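Local coordinates for holo-[acyl-carrier-protein] synthase (Thermotoga maritima, PDB 5XUM) that belongs to the 4'-phosphopantetheinyl transferase superfamily and is named as a holo-[acyl-carrier-protein] synthase of the AcpS type, at residues D113-F127 with L148-Y162. Sequence-based numbering, arbitrary orientation.
Sequences DIIVEGDESFLRKRF and LKKLLESSGCRLVRY
V116 and L152 meet tip to tip in the apolar centre, where V116 CG1 lies 3.8 Å from L152 CD2. L123 crosses L152 at about a right angle and covers the same methyl. I114 continues this layer along the strand: its CG2 touches L148 CD2, and its CG1 rests over one face of the Y162 ring. F127 adds its ring to this layer, with its CZ 3.6 Å from L148 CD1. L151 CD2 sits at the edge of the F127 ring.

F122 extends the core toward the turn before strand 158-162. CG stands anti to the backbone N (chi1 175°), which carries the ring out to S155 and C157. S155 OG lies over one face, and R126 NH2 lies over the opposite one while donating to F122 O. C157 SG approaches obliquely, 3.5 Å from F122 CD2, in a sulfur-aromatic contact. The same sulfur packs on G118 CA.

Strands 114-117 and 158-162 pair antiparallel, and I114 and V116 point to the face on which L148 and L152 of helix 145-154 pack. E117 N donates to R158 O and R158 N to E117 O, each at 2.8 Å. A classic beta bulge follows, in which V160 and R161 both face I115. I115 O accepts from V160 N at 2.8 Å and from R161 N at 3.1 Å, both on the same face of its carbonyl plane.

At the polar edge, R161 runs across I115 CG1 to D113. The salt bridge from R161 NH2 to D113 OD1 is weak at 3.4 Å, although nearly straight (165°). R161 NH1 also bonds G163 O, and E117 OE2 makes a salt bridge with R132. Cohesion therefore comes mainly from backbone bonds between neighbouring strands of the antiparallel sheet and from apolar side chains joining them to helices 120-126 and 145-154.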
ATOM      1  N   ASP A 113       8.042 -11.698 -13.238  1.00 43.80           N
ATOM      2  CA  ASP A 113       6.646 -12.135 -13.054  1.00 45.72           C
ATOM      3  C   ASP A 113       5.776 -11.954 -14.299  1.00 45.75           C
ATOM      4  O   ASP A 113       4.556 -11.791 -14.207  1.00 44.44           O
ATOM      5  CB  ASP A 113       6.002 -11.472 -11.823  1.00 47.64           C
ATOM      6  CG  ASP A 113       6.035 -12.361 -10.592  1.00 50.90           C
ATOM      7  OD1 ASP A 113       5.683 -13.555 -10.702  1.00 52.88           O
ATOM      8  OD2 ASP A 113       6.393 -11.860  -9.504  1.00 56.35           O
ATOM      9  N   ILE A 114       6.422 -11.985 -15.460  1.00 43.46           N
ATOM     10  CA  ILE A 114       5.742 -11.970 -16.745  1.00 42.72           C
ATOM     11  C   ILE A 114       6.124 -13.264 -17.464  1.00 42.29           C
ATOM     12  O   ILE A 114       7.298 -13.492 -17.758  1.00 43.06           O
ATOM     13  CB  ILE A 114       6.126 -10.720 -17.569  1.00 41.63           C
ATOM     14  CG1 ILE A 114       5.615  -9.451 -16.871  1.00 41.66           C
ATOM     15  CG2 ILE A 114       5.570 -10.804 -18.984  1.00 40.11           C
ATOM     16  CD1 ILE A 114       6.476  -8.231 -17.101  1.00 45.25           C
ATOM     17  N   ILE A 115       5.132 -14.116 -17.713  1.00 43.47           N
ATOM     18  CA  ILE A 115       5.370 -15.443 -18.279  1.00 44.52           C
ATOM     19  C   ILE A 115       5.008 -15.472 -19.761  1.00 43.45           C
ATOM     20  O   ILE A 115       3.897 -15.099 -20.146  1.00 45.89           O
ATOM     21  CB  ILE A 115       4.605 -16.555 -17.513  1.00 45.01           C
ATOM     22  CG1 ILE A 115       4.742 -16.389 -15.986  1.00 44.37           C
ATOM     23  CG2 ILE A 115       5.046 -17.945 -17.974  1.00 45.67           C
ATOM     24  CD1 ILE A 115       6.155 -16.477 -15.436  1.00 43.85           C
ATOM     25  N   VAL A 116       5.964 -15.912 -20.579  1.00 44.52           N
ATOM     26  CA  VAL A 116       5.820 -15.953 -22.035  1.00 49.39           C
ATOM     27  C   VAL A 116       6.271 -17.313 -22.577  1.00 52.57           C
ATOM     28  O   VAL A 116       7.324 -17.824 -22.192  1.00 51.71           O
ATOM     29  CB  VAL A 116       6.643 -14.830 -22.715  1.00 50.39           C
ATOM     30  CG1 VAL A 116       6.600 -14.960 -24.231  1.00 54.19           C
ATOM     31  CG2 VAL A 116       6.144 -13.453 -22.295  1.00 47.73           C
ATOM     32  N   GLU A 117       5.467 -17.891 -23.467  1.00 54.84           N
ATOM     33  CA  GLU A 117       5.819 -19.146 -24.129  1.00 60.70           C
ATOM     34  C   GLU A 117       6.286 -18.889 -25.561  1.00 62.76           C
ATOM     35  O   GLU A 117       5.603 -18.209 -26.331  1.00 61.94           O
ATOM     36  CB  GLU A 117       4.634 -20.121 -24.110  1.00 64.09           C
ATOM     37  CG  GLU A 117       4.924 -21.508 -24.681  1.00 70.48           C
ATOM     38  CD  GLU A 117       5.777 -22.373 -23.766  1.00 73.31           C
ATOM     39  OE1 GLU A 117       5.238 -23.351 -23.205  1.00 80.83           O
ATOM     40  OE2 GLU A 117       6.984 -22.084 -23.605  1.00 73.95           O
ATOM     41  N   GLY A 118       7.454 -19.430 -25.905  1.00 65.59           N
ATOM     42  CA  GLY A 118       8.014 -19.286 -27.250  1.00 68.35           C
ATOM     43  C   GLY A 118       9.464 -19.721 -27.377  1.00 68.57           C
ATOM     44  O   GLY A 118      10.017 -20.344 -26.467  1.00 68.36           O
ATOM     45  N   ASP A 119      10.074 -19.387 -28.513  1.00 70.67           N
ATOM     46  CA  ASP A 119      11.467 -19.737 -28.800  1.00 70.47           C
ATOM     47  C   ASP A 119      12.434 -18.983 -27.890  1.00 68.94           C
ATOM     48  O   ASP A 119      12.362 -17.757 -27.774  1.00 65.06           O
ATOM     49  CB  ASP A 119      11.799 -19.464 -30.273  1.00 75.31           C
ATOM     50  CG  ASP A 119      13.259 -19.730 -30.608  1.00 78.97           C
ATOM     51  OD1 ASP A 119      13.735 -20.866 -30.387  1.00 80.13           O
ATOM     52  OD2 ASP A 119      13.932 -18.799 -31.102  1.00 86.12           O
ATOM     53  N   GLU A 120      13.337 -19.732 -27.257  1.00 66.62           N
ATOM     54  CA  GLU A 120      14.312 -19.184 -26.311  1.00 66.74           C
ATOM     55  C   GLU A 120      15.191 -18.100 -26.938  1.00 68.06           C
ATOM     56  O   GLU A 120      15.399 -17.041 -26.338  1.00 69.37           O
ATOM     57  CB  GLU A 120      15.180 -20.310 -25.736  1.00 70.35           C
ATOM     58  CG  GLU A 120      16.115 -19.882 -24.613  1.00 71.57           C
ATOM     59  CD  GLU A 120      16.982 -21.015 -24.088  1.00 74.01           C
ATOM     60  OE1 GLU A 120      18.067 -20.723 -23.540  1.00 70.47           O
ATOM     61  OE2 GLU A 120      16.584 -22.196 -24.216  1.00 76.28           O
ATOM     62  N   SER A 121      15.691 -18.371 -28.143  1.00 65.30           N
ATOM     63  CA  SER A 121      16.560 -17.447 -28.869  1.00 65.01           C
ATOM     64  C   SER A 121      15.848 -16.141 -29.234  1.00 59.79           C
ATOM     65  O   SER A 121      16.430 -15.062 -29.109  1.00 63.10           O
ATOM     66  CB  SER A 121      17.122 -18.120 -30.125  1.00 70.00           C
ATOM     67  OG  SER A 121      18.045 -17.273 -30.784  1.00 75.95           O
ATOM     68  N   PHE A 122      14.597 -16.251 -29.680  1.00 54.38           N
ATOM     69  CA  PHE A 122      13.758 -15.091 -29.995  1.00 54.91           C
ATOM     70  C   PHE A 122      13.620 -14.154 -28.794  1.00 56.68           C
ATOM     71  O   PHE A 122      13.714 -12.933 -28.937  1.00 53.16           O
ATOM     72  CB  PHE A 122      12.373 -15.552 -30.470  1.00 53.88           C
ATOM     73  CG  PHE A 122      11.393 -14.428 -30.706  1.00 58.46           C
ATOM     74  CD1 PHE A 122      11.250 -13.864 -31.970  1.00 59.52           C
ATOM     75  CD2 PHE A 122      10.599 -13.946 -29.666  1.00 60.10           C
ATOM     76  CE1 PHE A 122      10.344 -12.836 -32.191  1.00 61.59           C
ATOM     77  CE2 PHE A 122       9.692 -12.915 -29.881  1.00 61.09           C
ATOM     78  CZ  PHE A 122       9.566 -12.359 -31.145  1.00 62.59           C
ATOM     79  N   LEU A 123      13.398 -14.739 -27.618  1.00 56.52           N
ATOM     80  CA  LEU A 123      13.149 -13.972 -26.398  1.00 52.39           C
ATOM     81  C   LEU A 123      14.409 -13.325 -25.830  1.00 53.97           C
ATOM     82  O   LEU A 123      14.357 -12.188 -25.362  1.00 53.43           O
ATOM     83  CB  LEU A 123      12.468 -14.844 -25.335  1.00 52.48           C
ATOM     84  CG  LEU A 123      11.092 -15.438 -25.664  1.00 52.01           C
ATOM     85  CD1 LEU A 123      10.677 -16.435 -24.589  1.00 55.11           C
ATOM     86  CD2 LEU A 123      10.024 -14.367 -25.844  1.00 47.13           C
ATOM     87  N   ARG A 124      15.532 -14.044 -25.884  1.00 56.84           N
ATOM     88  CA  ARG A 124      16.804 -13.555 -25.334  1.00 56.53           C
ATOM     89  C   ARG A 124      17.397 -12.378 -26.111  1.00 57.87           C
ATOM     90  O   ARG A 124      18.161 -11.587 -25.556  1.00 60.67           O
ATOM     91  CB  ARG A 124      17.829 -14.687 -25.222  1.00 60.13           C
ATOM     92  CG  ARG A 124      17.507 -15.698 -24.134  1.00 64.84           C
ATOM     93  CD  ARG A 124      18.692 -16.596 -23.816  1.00 72.05           C
ATOM     94  NE  ARG A 124      18.300 -17.731 -22.981  1.00 74.78           N
ATOM     95  CZ  ARG A 124      18.241 -17.714 -21.650  1.00 71.78           C
ATOM     96  NH1 ARG A 124      17.867 -18.804 -20.992  1.00 74.18           N
ATOM     97  NH2 ARG A 124      18.549 -16.615 -20.973  1.00 74.34           N
ATOM     98  N   LYS A 125      17.042 -12.274 -27.392  1.00 58.34           N
ATOM     99  CA  LYS A 125      17.441 -11.142 -28.229  1.00 59.18           C
ATOM    100  C   LYS A 125      16.741  -9.860 -27.788  1.00 58.83           C
ATOM    101  O   LYS A 125      17.306  -8.769 -27.885  1.00 60.48           O
ATOM    102  CB  LYS A 125      17.095 -11.403 -29.698  1.00 62.43           C
ATOM    103  CG  LYS A 125      17.933 -12.460 -30.394  1.00 62.43           C
ATOM    104  CD  LYS A 125      17.358 -12.752 -31.770  1.00 62.14           C
ATOM    105  CE  LYS A 125      17.870 -14.070 -32.324  1.00 63.49           C
ATOM    106  NZ  LYS A 125      17.274 -14.369 -33.655  1.00 67.11           N
ATOM    107  N   ARG A 126      15.510 -10.007 -27.304  1.00 54.36           N
ATOM    108  CA  ARG A 126      14.644  -8.868 -27.015  1.00 53.09           C
ATOM    109  C   ARG A 126      14.506  -8.568 -25.523  1.00 52.57           C
ATOM    110  O   ARG A 126      14.433  -7.403 -25.128  1.00 54.29           O
ATOM    111  CB  ARG A 126      13.267  -9.087 -27.648  1.00 54.54           C
ATOM    112  CG  ARG A 126      13.288  -9.084 -29.170  1.00 54.47           C
ATOM    113  CD  ARG A 126      12.094  -9.817 -29.758  1.00 57.72           C
ATOM    114  NE  ARG A 126      12.089  -9.768 -31.222  1.00 61.02           N
ATOM    115  CZ  ARG A 126      12.788 -10.580 -32.014  1.00 58.74           C
ATOM    116  NH1 ARG A 126      12.705 -10.445 -33.331  1.00 60.53           N
ATOM    117  NH2 ARG A 126      13.567 -11.526 -31.500  1.00 49.05           N
ATOM    118  N   PHE A 127      14.483  -9.615 -24.701  1.00 49.79           N
ATOM    119  CA  PHE A 127      14.218  -9.467 -23.270  1.00 48.40           C
ATOM    120  C   PHE A 127      15.277 -10.103 -22.384  1.00 51.33           C
ATOM    121  O   PHE A 127      15.997 -11.012 -22.800  1.00 51.65           O
ATOM    122  CB  PHE A 127      12.856 -10.068 -22.909  1.00 45.54           C
ATOM    123  CG  PHE A 127      11.729  -9.578 -23.763  1.00 44.44           C
ATOM    124  CD1 PHE A 127      11.267  -8.270 -23.648  1.00 44.32           C
ATOM    125  CD2 PHE A 127      11.120 -10.427 -24.680  1.00 43.20           C
ATOM    126  CE1 PHE A 127      10.223  -7.817 -24.439  1.00 45.61           C
ATOM    127  CE2 PHE A 127      10.074  -9.981 -25.472  1.00 44.54           C
ATOM    128  CZ  PHE A 127       9.627  -8.674 -25.352  1.00 45.03           C
ATOM    129  N   LEU A 148       2.986  -5.736 -25.485  1.00 49.23           N
ATOM    130  CA  LEU A 148       3.718  -6.998 -25.408  1.00 50.59           C
ATOM    131  C   LEU A 148       2.979  -8.126 -26.133  1.00 53.82           C
ATOM    132  O   LEU A 148       3.592  -8.890 -26.880  1.00 55.80           O
ATOM    133  CB  LEU A 148       3.993  -7.381 -23.947  1.00 46.85           C
ATOM    134  CG  LEU A 148       4.756  -8.681 -23.663  1.00 47.01           C
ATOM    135  CD1 LEU A 148       6.181  -8.632 -24.200  1.00 44.40           C
ATOM    136  CD2 LEU A 148       4.755  -8.997 -22.173  1.00 42.10           C
ATOM    137  N   LYS A 149       1.668  -8.209 -25.914  1.00 54.29           N
ATOM    138  CA  LYS A 149       0.816  -9.240 -26.516  1.00 58.64           C
ATOM    139  C   LYS A 149       0.844  -9.194 -28.047  1.00 59.98           C
ATOM    140  O   LYS A 149       0.932 -10.234 -28.704  1.00 62.03           O
ATOM    141  CB  LYS A 149      -0.621  -9.095 -26.002  1.00 57.37           C
ATOM    142  CG  LYS A 149      -1.544 -10.260 -26.314  1.00 63.03           C
ATOM    143  CD  LYS A 149      -2.944  -9.991 -25.781  1.00 64.24           C
ATOM    144  CE  LYS A 149      -3.959 -10.978 -26.336  1.00 69.91           C
ATOM    145  NZ  LYS A 149      -3.771 -12.357 -25.806  1.00 73.61           N
ATOM    146  N   LYS A 150       0.779  -7.983 -28.599  1.00 60.02           N
ATOM    147  CA  LYS A 150       0.790  -7.762 -30.043  1.00 64.53           C
ATOM    148  C   LYS A 150       2.153  -8.101 -30.658  1.00 67.11           C
ATOM    149  O   LYS A 150       2.225  -8.607 -31.782  1.00 72.73           O
ATOM    150  CB  LYS A 150       0.411  -6.308 -30.348  1.00 67.27           C
ATOM    151  CG  LYS A 150       0.093  -6.018 -31.807  1.00 72.31           C
ATOM    152  CD  LYS A 150      -0.034  -4.521 -32.047  1.00 79.07           C
ATOM    153  CE  LYS A 150      -0.246  -4.210 -33.519  1.00 81.84           C
ATOM    154  NZ  LYS A 150      -0.218  -2.744 -33.781  1.00 87.90           N
ATOM    155  N   LEU A 151       3.220  -7.821 -29.915  1.00 65.20           N
ATOM    156  CA  LEU A 151       4.583  -8.112 -30.356  1.00 65.35           C
ATOM    157  C   LEU A 151       4.841  -9.619 -30.416  1.00 66.23           C
ATOM    158  O   LEU A 151       5.480 -10.105 -31.349  1.00 69.09           O
ATOM    159  CB  LEU A 151       5.602  -7.420 -29.437  1.00 63.09           C
ATOM    160  CG  LEU A 151       7.105  -7.498 -29.742  1.00 64.02           C
ATOM    161  CD1 LEU A 151       7.799  -6.218 -29.313  1.00 63.96           C
ATOM    162  CD2 LEU A 151       7.762  -8.706 -29.084  1.00 63.15           C
ATOM    163  N   LEU A 152       4.337 -10.347 -29.422  1.00 63.10           N
ATOM    164  CA  LEU A 152       4.577 -11.786 -29.310  1.00 69.93           C
ATOM    165  C   LEU A 152       3.739 -12.612 -30.286  1.00 72.54           C
ATOM    166  O   LEU A 152       4.236 -13.578 -30.868  1.00 74.42           O
ATOM    167  CB  LEU A 152       4.342 -12.269 -27.876  1.00 66.55           C
ATOM    168  CG  LEU A 152       5.239 -11.712 -26.766  1.00 63.17           C
ATOM    169  CD1 LEU A 152       4.612 -11.997 -25.410  1.00 57.89           C
ATOM    170  CD2 LEU A 152       6.658 -12.262 -26.837  1.00 63.84           C
ATOM    171  N   GLU A 153       2.475 -12.227 -30.457  1.00 77.92           N
ATOM    172  CA  GLU A 153       1.548 -12.939 -31.345  1.00 77.39           C
ATOM    173  C   GLU A 153       1.901 -12.782 -32.827  1.00 78.01           C
ATOM    174  O   GLU A 153       1.458 -13.576 -33.660  1.00 81.76           O
ATOM    175  CB  GLU A 153       0.101 -12.502 -31.089  1.00 77.08           C
ATOM    176  CG  GLU A 153      -0.495 -13.054 -29.799  1.00 82.37           C
ATOM    177  CD  GLU A 153      -1.903 -12.552 -29.522  1.00 84.90           C
ATOM    178  OE1 GLU A 153      -2.293 -11.492 -30.060  1.00 85.65           O
ATOM    179  OE2 GLU A 153      -2.625 -13.221 -28.752  1.00 91.83           O
ATOM    180  N   SER A 154       2.697 -11.759 -33.140  1.00 74.65           N
ATOM    181  CA  SER A 154       3.234 -11.557 -34.487  1.00 71.67           C
ATOM    182  C   SER A 154       4.198 -12.682 -34.860  1.00 69.35           C
ATOM    183  O   SER A 154       4.269 -13.090 -36.021  1.00 71.73           O
ATOM    184  CB  SER A 154       3.951 -10.208 -34.582  1.00 65.42           C
ATOM    185  OG  SER A 154       3.053  -9.136 -34.369  1.00 74.82           O
ATOM    186  N   SER A 155       4.941 -13.163 -33.867  1.00 65.74           N
ATOM    187  CA  SER A 155       5.798 -14.333 -34.008  1.00 62.47           C
ATOM    188  C   SER A 155       5.050 -15.577 -33.522  1.00 63.49           C
ATOM    189  O   SER A 155       3.822 -15.562 -33.400  1.00 68.96           O
ATOM    190  CB  SER A 155       7.087 -14.131 -33.208  1.00 64.43           C
ATOM    191  OG  SER A 155       7.912 -15.283 -33.253  1.00 67.18           O
ATOM    192  N   GLY A 156       5.790 -16.648 -33.249  1.00 62.28           N
ATOM    193  CA  GLY A 156       5.214 -17.865 -32.686  1.00 70.21           C
ATOM    194  C   GLY A 156       5.277 -17.873 -31.170  1.00 71.39           C
ATOM    195  O   GLY A 156       5.571 -18.903 -30.561  1.00 75.00           O
ATOM    196  N   CYS A 157       4.996 -16.720 -30.566  1.00 69.98           N
ATOM    197  CA  CYS A 157       5.068 -16.551 -29.115  1.00 68.12           C
ATOM    198  C   CYS A 157       3.719 -16.180 -28.500  1.00 64.97           C
ATOM    199  O   CYS A 157       2.838 -15.647 -29.180  1.00 66.34           O
ATOM    200  CB  CYS A 157       6.121 -15.503 -28.748  1.00 70.54           C
ATOM    201  SG  CYS A 157       7.826 -16.037 -29.007  1.00 74.49           S
ATOM    202  N   ARG A 158       3.576 -16.457 -27.206  1.00 59.07           N
ATOM    203  CA  ARG A 158       2.318 -16.240 -26.501  1.00 59.72           C
ATOM    204  C   ARG A 158       2.555 -15.695 -25.091  1.00 55.07           C
ATOM    205  O   ARG A 158       3.416 -16.195 -24.360  1.00 52.28           O
ATOM    206  CB  ARG A 158       1.523 -17.551 -26.445  1.00 63.20           C
ATOM    207  CG  ARG A 158       0.087 -17.413 -25.960  1.00 68.70           C
ATOM    208  CD  ARG A 158      -0.674 -18.727 -26.079  1.00 75.14           C
ATOM    209  NE  ARG A 158      -0.116 -19.785 -25.235  1.00 74.98           N
ATOM    210  CZ  ARG A 158      -0.478 -20.025 -23.976  1.00 73.52           C
ATOM    211  NH1 ARG A 158      -1.408 -19.282 -23.387  1.00 75.99           N
ATOM    212  NH2 ARG A 158       0.095 -21.013 -23.301  1.00 69.37           N
ATOM    213  N   LEU A 159       1.797 -14.664 -24.723  1.00 53.30           N
ATOM    214  CA  LEU A 159       1.799 -14.154 -23.351  1.00 49.40           C
ATOM    215  C   LEU A 159       0.935 -15.059 -22.475  1.00 47.55           C
ATOM    216  O   LEU A 159      -0.270 -15.180 -22.697  1.00 51.16           O
ATOM    217  CB  LEU A 159       1.302 -12.703 -23.302  1.00 46.18           C
ATOM    218  CG  LEU A 159       1.043 -12.049 -21.935  1.00 45.15           C
ATOM    219  CD1 LEU A 159       2.302 -11.966 -21.083  1.00 43.07           C
ATOM    220  CD2 LEU A 159       0.440 -10.668 -22.127  1.00 44.60           C
ATOM    221  N   VAL A 160       1.563 -15.696 -21.490  1.00 47.78           N
ATOM    222  CA  VAL A 160       0.874 -16.636 -20.605  1.00 47.03           C
ATOM    223  C   VAL A 160       0.285 -15.912 -19.395  1.00 47.70           C
ATOM    224  O   VAL A 160      -0.913 -16.018 -19.126  1.00 48.86           O
ATOM    225  CB  VAL A 160       1.806 -17.785 -20.147  1.00 49.43           C
ATOM    226  CG1 VAL A 160       1.052 -18.776 -19.270  1.00 51.25           C
ATOM    227  CG2 VAL A 160       2.407 -18.503 -21.351  1.00 50.48           C
ATOM    228  N   ARG A 161       1.128 -15.173 -18.677  1.00 46.11           N
ATOM    229  CA  ARG A 161       0.695 -14.424 -17.502  1.00 44.73           C
ATOM    230  C   ARG A 161       1.439 -13.097 -17.401  1.00 42.23           C
ATOM    231  O   ARG A 161       2.648 -13.037 -17.615  1.00 43.63           O
ATOM    232  CB  ARG A 161       0.901 -15.255 -16.227  1.00 45.83           C
ATOM    233  CG  ARG A 161       0.257 -14.669 -14.978  1.00 45.29           C
ATOM    234  CD  ARG A 161       0.396 -15.577 -13.762  1.00 45.93           C
ATOM    235  NE  ARG A 161       1.781 -15.976 -13.494  1.00 43.67           N
ATOM    236  CZ  ARG A 161       2.670 -15.249 -12.818  1.00 44.97           C
ATOM    237  NH1 ARG A 161       2.345 -14.058 -12.327  1.00 46.38           N
ATOM    238  NH2 ARG A 161       3.898 -15.714 -12.637  1.00 47.64           N
ATOM    239  N   TYR A 162       0.700 -12.040 -17.083  1.00 41.30           N
ATOM    240  CA  TYR A 162       1.273 -10.724 -16.839  1.00 37.76           C
ATOM    241  C   TYR A 162       1.011 -10.340 -15.381  1.00 35.82           C
ATOM    242  O   TYR A 162       0.003  -9.700 -15.073  1.00 35.46           O
ATOM    243  CB  TYR A 162       0.647  -9.703 -17.788  1.00 35.68           C
ATOM    244  CG  TYR A 162       1.421  -8.414 -17.943  1.00 35.96           C
ATOM    245  CD1 TYR A 162       2.342  -8.257 -18.978  1.00 36.18           C
ATOM    246  CD2 TYR A 162       1.218  -7.343 -17.072  1.00 34.37           C
ATOM    247  CE1 TYR A 162       3.050  -7.076 -19.133  1.00 35.91           C
ATOM    248  CE2 TYR A 162       1.922  -6.157 -17.220  1.00 34.19           C
ATOM    249  CZ  TYR A 162       2.836  -6.031 -18.252  1.00 34.82           C
ATOM    250  OH  TYR A 162       3.537  -4.860 -18.405  1.00 33.97           O
TER